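Long-range contact in PTS system, IIA component (Streptococcus pneumoniae serotype 4, PDB 5T3U), which probably relays phosphoryl groups in the sugar phosphotransferase system that serves fucose utilization, as a mannose-family IIA component: residues A[65-78]-A[93-107]. Residues are numbered along the deposited sequence; the frame is centred on the assembly and turned at random.
Sequences LDSNQEVIVLTDLI and LDSVDIVTGFNIPLL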
loop_
_atom_site.group_PDB
_atom_site.type_symbol
_atom_site.label_atom_id
_atom_site.label_comp_id
_atom_site.label_asym_id
_atom_site.label_seq_id
_atom_site.Cartn_x
_atom_site.Cartn_y
_atom_site.Cartn_z
ATOM N N LEU A 65 -17.872 11.070 -10.428
ATOM C CA LEU A 65 -18.630 10.773 -11.660
ATOM C C LEU A 65 -19.205 12.004 -12.388
ATOM O O LEU A 65 -19.543 11.918 -13.600
ATOM C CB LEU A 65 -19.707 9.689 -11.448
ATOM C CG LEU A 65 -19.250 8.239 -11.203
ATOM C CD1 LEU A 65 -20.376 7.421 -10.529
ATOM C CD2 LEU A 65 -18.747 7.551 -12.481
ATOM N N ASP A 66 -19.284 13.139 -11.694
ATOM C CA ASP A 66 -19.710 14.371 -12.358
ATOM C C ASP A 66 -18.657 14.860 -13.333
ATOM O O ASP A 66 -18.989 15.605 -14.248
ATOM C CB ASP A 66 -20.000 15.506 -11.374
ATOM C CG ASP A 66 -21.177 15.231 -10.486
ATOM O OD1 ASP A 66 -22.141 14.570 -10.931
ATOM O OD2 ASP A 66 -21.137 15.690 -9.313
ATOM N N SER A 67 -17.393 14.448 -13.109
ATOM C CA SER A 67 -16.219 14.949 -13.846
ATOM C C SER A 67 -15.462 13.893 -14.610
ATOM O O SER A 67 -14.479 14.209 -15.283
ATOM C CB SER A 67 -15.192 15.533 -12.867
ATOM O OG SER A 67 -15.677 16.710 -12.277
ATOM N N ASN A 68 -15.864 12.640 -14.466
ATOM C CA ASN A 68 -15.131 11.552 -15.093
ATOM C C ASN A 68 -16.152 10.580 -15.594
ATOM O O ASN A 68 -17.172 10.422 -14.951
ATOM C CB ASN A 68 -14.226 10.836 -14.055
ATOM C CG ASN A 68 -13.193 11.737 -13.455
ATOM O OD1 ASN A 68 -13.405 12.316 -12.386
ATOM N ND2 ASN A 68 -12.077 11.886 -14.133
ATOM N N GLN A 69 -15.891 9.919 -16.704
ATOM C CA GLN A 69 -16.821 8.900 -17.218
ATOM C C GLN A 69 -16.884 7.628 -16.363
ATOM O O GLN A 69 -17.953 7.010 -16.243
ATOM C CB GLN A 69 -16.453 8.496 -18.643
ATOM C CG GLN A 69 -16.692 9.580 -19.695
ATOM C CD GLN A 69 -16.300 9.063 -21.071
ATOM O OE1 GLN A 69 -15.269 9.442 -21.621
ATOM N NE2 GLN A 69 -17.082 8.142 -21.595
ATOM N N GLU A 70 -15.737 7.218 -15.818
ATOM C CA GLU A 70 -15.656 6.082 -14.919
ATOM C C GLU A 70 -14.899 6.447 -13.647
ATOM O O GLU A 70 -14.183 7.466 -13.606
ATOM C CB GLU A 70 -14.845 4.988 -15.571
ATOM C CG GLU A 70 -15.364 4.437 -16.849
ATOM C CD GLU A 70 -14.323 3.540 -17.470
ATOM O OE1 GLU A 70 -13.207 3.399 -16.891
ATOM O OE2 GLU A 70 -14.616 2.981 -18.537
ATOM N N VAL A 71 -15.047 5.620 -12.609
ATOM C CA VAL A 71 -14.247 5.751 -11.387
ATOM C C VAL A 71 -13.681 4.371 -10.983
ATOM O O VAL A 71 -14.392 3.361 -11.008
ATOM C CB VAL A 71 -15.068 6.407 -10.252
ATOM C CG1 VAL A 71 -14.319 6.371 -8.897
ATOM C CG2 VAL A 71 -15.418 7.827 -10.613
ATOM N N ILE A 72 -12.394 4.331 -10.649
ATOM C CA ILE A 72 -11.811 3.176 -9.979
ATOM C C ILE A 72 -11.684 3.505 -8.494
ATOM O O ILE A 72 -11.110 4.515 -8.108
ATOM C CB ILE A 72 -10.458 2.748 -10.624
ATOM C CG1 ILE A 72 -10.673 2.468 -12.118
ATOM C CG2 ILE A 72 -9.865 1.437 -9.951
ATOM C CD1 ILE A 72 -9.390 2.229 -12.861
ATOM N N VAL A 73 -12.305 2.666 -7.676
ATOM C CA VAL A 73 -12.164 2.708 -6.245
ATOM C C VAL A 73 -11.056 1.718 -5.870
ATOM O O VAL A 73 -11.124 0.516 -6.217
ATOM C CB VAL A 73 -13.498 2.313 -5.535
ATOM C CG1 VAL A 73 -13.353 2.376 -4.017
ATOM C CG2 VAL A 73 -14.647 3.220 -5.986
ATOM N N LEU A 74 -10.039 2.225 -5.183
ATOM C CA LEU A 74 -8.984 1.368 -4.612
ATOM C C LEU A 74 -9.245 1.246 -3.128
ATOM O O LEU A 74 -9.409 2.262 -2.436
ATOM C CB LEU A 74 -7.603 1.969 -4.850
ATOM C CG LEU A 74 -7.190 2.213 -6.307
ATOM C CD1 LEU A 74 -5.745 2.757 -6.332
ATOM C CD2 LEU A 74 -7.348 0.966 -7.196
ATOM N N THR A 75 -9.330 0.012 -2.638
ATOM C CA THR A 75 -9.518 -0.191 -1.202
ATOM C C THR A 75 -8.365 -1.027 -0.610
ATOM O O THR A 75 -7.678 -1.767 -1.322
ATOM C CB THR A 75 -10.852 -0.874 -0.889
ATOM O OG1 THR A 75 -10.810 -2.191 -1.428
ATOM C CG2 THR A 75 -12.067 -0.059 -1.490
ATOM N N ASP A 76 -8.173 -0.884 0.696
ATOM C CA ASP A 76 -6.998 -1.432 1.356
ATOM C C ASP A 76 -6.979 -2.954 1.422
ATOM O O ASP A 76 -5.946 -3.560 1.164
ATOM C CB ASP A 76 -6.755 -0.780 2.739
ATOM C CG ASP A 76 -8.011 -0.728 3.635
ATOM O OD1 ASP A 76 -9.141 -1.036 3.172
ATOM O OD2 ASP A 76 -7.848 -0.322 4.821
ATOM N N LEU A 77 -8.123 -3.562 1.739
ATOM C CA LEU A 77 -8.208 -5.006 1.783
ATOM C C LEU A 77 -9.666 -5.522 1.680
ATOM O O LEU A 77 -10.613 -4.814 2.044
ATOM C CB LEU A 77 -7.508 -5.524 3.051
ATOM C CG LEU A 77 -8.206 -5.488 4.402
ATOM C CD1 LEU A 77 -7.260 -6.032 5.491
ATOM C CD2 LEU A 77 -8.722 -4.103 4.805
ATOM N N ILE A 78 -9.828 -6.747 1.189
ATOM C CA ILE A 78 -11.124 -7.408 1.154
ATOM C C ILE A 78 -11.737 -7.548 2.576
ATOM O O ILE A 78 -11.040 -7.816 3.550
ATOM C CB ILE A 78 -11.043 -8.778 0.405
ATOM C CG1 ILE A 78 -12.441 -9.291 -0.022
ATOM C CG2 ILE A 78 -10.300 -9.841 1.241
ATOM C CD1 ILE A 78 -13.064 -8.557 -1.222
ATOM N N LEU A 93 -23.324 -0.738 -10.709
ATOM C CA LEU A 93 -22.935 0.412 -11.522
ATOM C C LEU A 93 -21.646 0.137 -12.295
ATOM O O LEU A 93 -20.539 0.173 -11.729
ATOM C CB LEU A 93 -22.831 1.682 -10.688
ATOM C CG LEU A 93 -22.646 3.010 -11.446
ATOM C CD1 LEU A 93 -23.699 3.237 -12.553
ATOM C CD2 LEU A 93 -22.672 4.159 -10.476
ATOM N N ASP A 94 -21.788 -0.177 -13.582
ATOM C CA ASP A 94 -20.647 -0.559 -14.396
ATOM C C ASP A 94 -19.550 0.514 -14.516
ATOM O O ASP A 94 -18.387 0.175 -14.754
ATOM C CB ASP A 94 -21.103 -0.973 -15.792
ATOM C CG ASP A 94 -21.861 -2.300 -15.804
ATOM O OD1 ASP A 94 -21.812 -3.078 -14.813
ATOM O OD2 ASP A 94 -22.524 -2.555 -16.828
ATOM N N SER A 95 -19.909 1.786 -14.359
ATOM C CA SER A 95 -18.921 2.867 -14.448
ATOM C C SER A 95 -17.993 2.917 -13.212
ATOM O O SER A 95 -17.035 3.693 -13.181
ATOM C CB SER A 95 -19.607 4.204 -14.596
ATOM O OG SER A 95 -20.410 4.412 -13.455
ATOM N N VAL A 96 -18.272 2.095 -12.205
ATOM C CA VAL A 96 -17.445 2.097 -10.988
ATOM C C VAL A 96 -16.770 0.754 -10.831
ATOM O O VAL A 96 -17.442 -0.263 -10.657
ATOM C CB VAL A 96 -18.262 2.401 -9.721
ATOM C CG1 VAL A 96 -17.395 2.239 -8.450
ATOM C CG2 VAL A 96 -18.859 3.805 -9.793
ATOM N N ASP A 97 -15.439 0.761 -10.903
ATOM C CA ASP A 97 -14.672 -0.437 -10.612
ATOM C C ASP A 97 -14.105 -0.415 -9.205
ATOM O O ASP A 97 -13.861 0.653 -8.653
ATOM C CB ASP A 97 -13.550 -0.628 -11.632
ATOM C CG ASP A 97 -14.077 -1.107 -12.961
ATOM O OD1 ASP A 97 -14.738 -2.170 -12.969
ATOM O OD2 ASP A 97 -13.863 -0.401 -13.977
ATOM N N ILE A 98 -13.904 -1.608 -8.642
ATOM C CA ILE A 98 -13.366 -1.749 -7.282
ATOM C C ILE A 98 -12.185 -2.716 -7.291
ATOM O O ILE A 98 -12.352 -3.890 -7.622
ATOM C CB ILE A 98 -14.438 -2.250 -6.267
ATOM C CG1 ILE A 98 -15.709 -1.366 -6.332
ATOM C CG2 ILE A 98 -13.816 -2.292 -4.833
ATOM C CD1 ILE A 98 -16.908 -1.949 -5.613
ATOM N N VAL A 99 -10.990 -2.219 -6.956
ATOM C CA VAL A 99 -9.793 -3.077 -6.877
ATOM C C VAL A 99 -9.279 -2.996 -5.448
ATOM O O VAL A 99 -9.007 -1.907 -4.940
ATOM C CB VAL A 99 -8.694 -2.689 -7.910
ATOM C CG1 VAL A 99 -7.483 -3.629 -7.820
ATOM C CG2 VAL A 99 -9.253 -2.741 -9.325
ATOM N N THR A 100 -9.190 -4.145 -4.781
ATOM C CA THR A 100 -8.771 -4.130 -3.393
ATOM C C THR A 100 -7.291 -4.550 -3.228
ATOM O O THR A 100 -6.667 -4.982 -4.189
ATOM C CB THR A 100 -9.713 -4.957 -2.458
ATOM O OG1 THR A 100 -9.374 -4.658 -1.102
ATOM C CG2 THR A 100 -9.531 -6.428 -2.658
ATOM N N GLY A 101 -6.744 -4.407 -2.022
ATOM C CA GLY A 101 -5.350 -4.818 -1.779
ATOM C C GLY A 101 -4.312 -4.009 -2.550
ATOM O O GLY A 101 -3.205 -4.509 -2.818
ATOM N N PHE A 102 -4.638 -2.751 -2.883
ATOM C CA PHE A 102 -3.769 -1.930 -3.730
ATOM C C PHE A 102 -2.385 -1.644 -3.138
ATOM O O PHE A 102 -2.206 -1.612 -1.908
ATOM C CB PHE A 102 -4.449 -0.594 -4.118
ATOM C CG PHE A 102 -4.436 0.467 -3.035
ATOM C CD1 PHE A 102 -5.495 0.583 -2.135
ATOM C CD2 PHE A 102 -3.396 1.382 -2.951
ATOM C CE1 PHE A 102 -5.493 1.586 -1.123
ATOM C CE2 PHE A 102 -3.377 2.368 -1.955
ATOM C CZ PHE A 102 -4.438 2.474 -1.043
ATOM N N ASN A 103 -1.436 -1.373 -4.026
ATOM C CA ASN A 103 -0.086 -0.998 -3.643
ATOM C C ASN A 103 0.313 0.281 -4.399
ATOM O O ASN A 103 -0.483 0.830 -5.159
ATOM C CB ASN A 103 0.896 -2.172 -3.873
ATOM C CG ASN A 103 0.896 -2.668 -5.299
ATOM O OD1 ASN A 103 0.259 -2.060 -6.172
ATOM N ND2 ASN A 103 1.614 -3.777 -5.562
ATOM N N ILE A 104 1.512 0.795 -4.153
ATOM C CA ILE A 104 1.929 2.035 -4.815
ATOM C C ILE A 104 1.999 1.838 -6.340
ATOM O O ILE A 104 1.501 2.662 -7.081
ATOM C CB ILE A 104 3.221 2.615 -4.172
ATOM C CG1 ILE A 104 2.843 3.426 -2.943
ATOM C CG2 ILE A 104 4.086 3.481 -5.171
ATOM C CD1 ILE A 104 2.074 4.712 -3.220
ATOM N N PRO A 105 2.561 0.710 -6.817
ATOM C CA PRO A 105 2.592 0.520 -8.286
ATOM C C PRO A 105 1.230 0.609 -9.002
ATOM O O PRO A 105 1.160 1.213 -10.083
ATOM C CB PRO A 105 3.173 -0.884 -8.432
ATOM C CG PRO A 105 4.116 -1.000 -7.236
ATOM C CD PRO A 105 3.326 -0.355 -6.123
ATOM N N LEU A 106 0.174 0.012 -8.433
ATOM C CA LEU A 106 -1.182 0.177 -8.970
ATOM C C LEU A 106 -1.619 1.644 -8.999
ATOM O O LEU A 106 -2.065 2.153 -10.047
ATOM C CB LEU A 106 -2.199 -0.647 -8.163
ATOM C CG LEU A 106 -3.662 -0.685 -8.724
ATOM C CD1 LEU A 106 -3.764 -1.136 -10.172
ATOM C CD2 LEU A 106 -4.517 -1.599 -7.850
ATOM N N LEU A 107 -1.488 2.335 -7.857
ATOM C CA LEU A 107 -1.955 3.724 -7.759
ATOM C C LEU A 107 -1.214 4.612 -8.759
ATOM O O LEU A 107 -1.840 5.329 -9.536
ATOM C CB LEU A 107 -1.862 4.275 -6.316
ATOM C CG LEU A 107 -2.350 5.741 -6.151
ATOM C CD1 LEU A 107 -3.781 5.976 -6.737
ATOM C CD2 LEU A 107 -2.262 6.214 -4.676
HETATM O O HOH W 1 -14.142 1.990 -14.070
HETATM O O HOH W 2 -3.503 -2.784 0.417
#
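Strands 70-75 and 96-100 run parallel, their short axes 21° apart, joined by five near-straight backbone bonds from Val71 N to Ser95 O (2.8 Å) through Thr75 N to Val99 O (3.0 Å). Beta-branched residues, suited to extended chain, make up the face of Val71, Val73 and Ile98; the other is mixed. Val73 lays CG2 obliquely on Val96 CG1 (3.8 Å), under helix 50-65. On the mixed face Leu74 lies alongside Val99; chi1 of -59°, CG anti to the carbonyl carbon, carries its fork to the start of helix 104-112, where CD1 meets Leu107 CD1 (3.8 Å) and CD2 meets Leu106 CD2 (3.9 Å), seating that helix against the sheet. Its CB also touches Phe102 CD1 (3.7 Å), while the ring turns its edge to Thr75 O. Beyond Val99, the hydroxyls Thr75 OG1 and Thr100 OG1 share a hydrogen bond (2.9 Å), and Asn83 of helix 81-90 also binds Thr75 OG1. Gly101 suits the turn that follows because its phi is positive (65°). Asn103 caps the next helix, its OD1 accepting from Leu106 N (3.1 Å), and its ND2 binds Gly101 O of the second subunit. The pair belongs to a beta-alpha-beta unit, crossing over through helix 81-90, in the parallel sheet of a mannose-type IIA domain; through Val99 and Thr100 this sheet continues, antiparallel, into the second subunit.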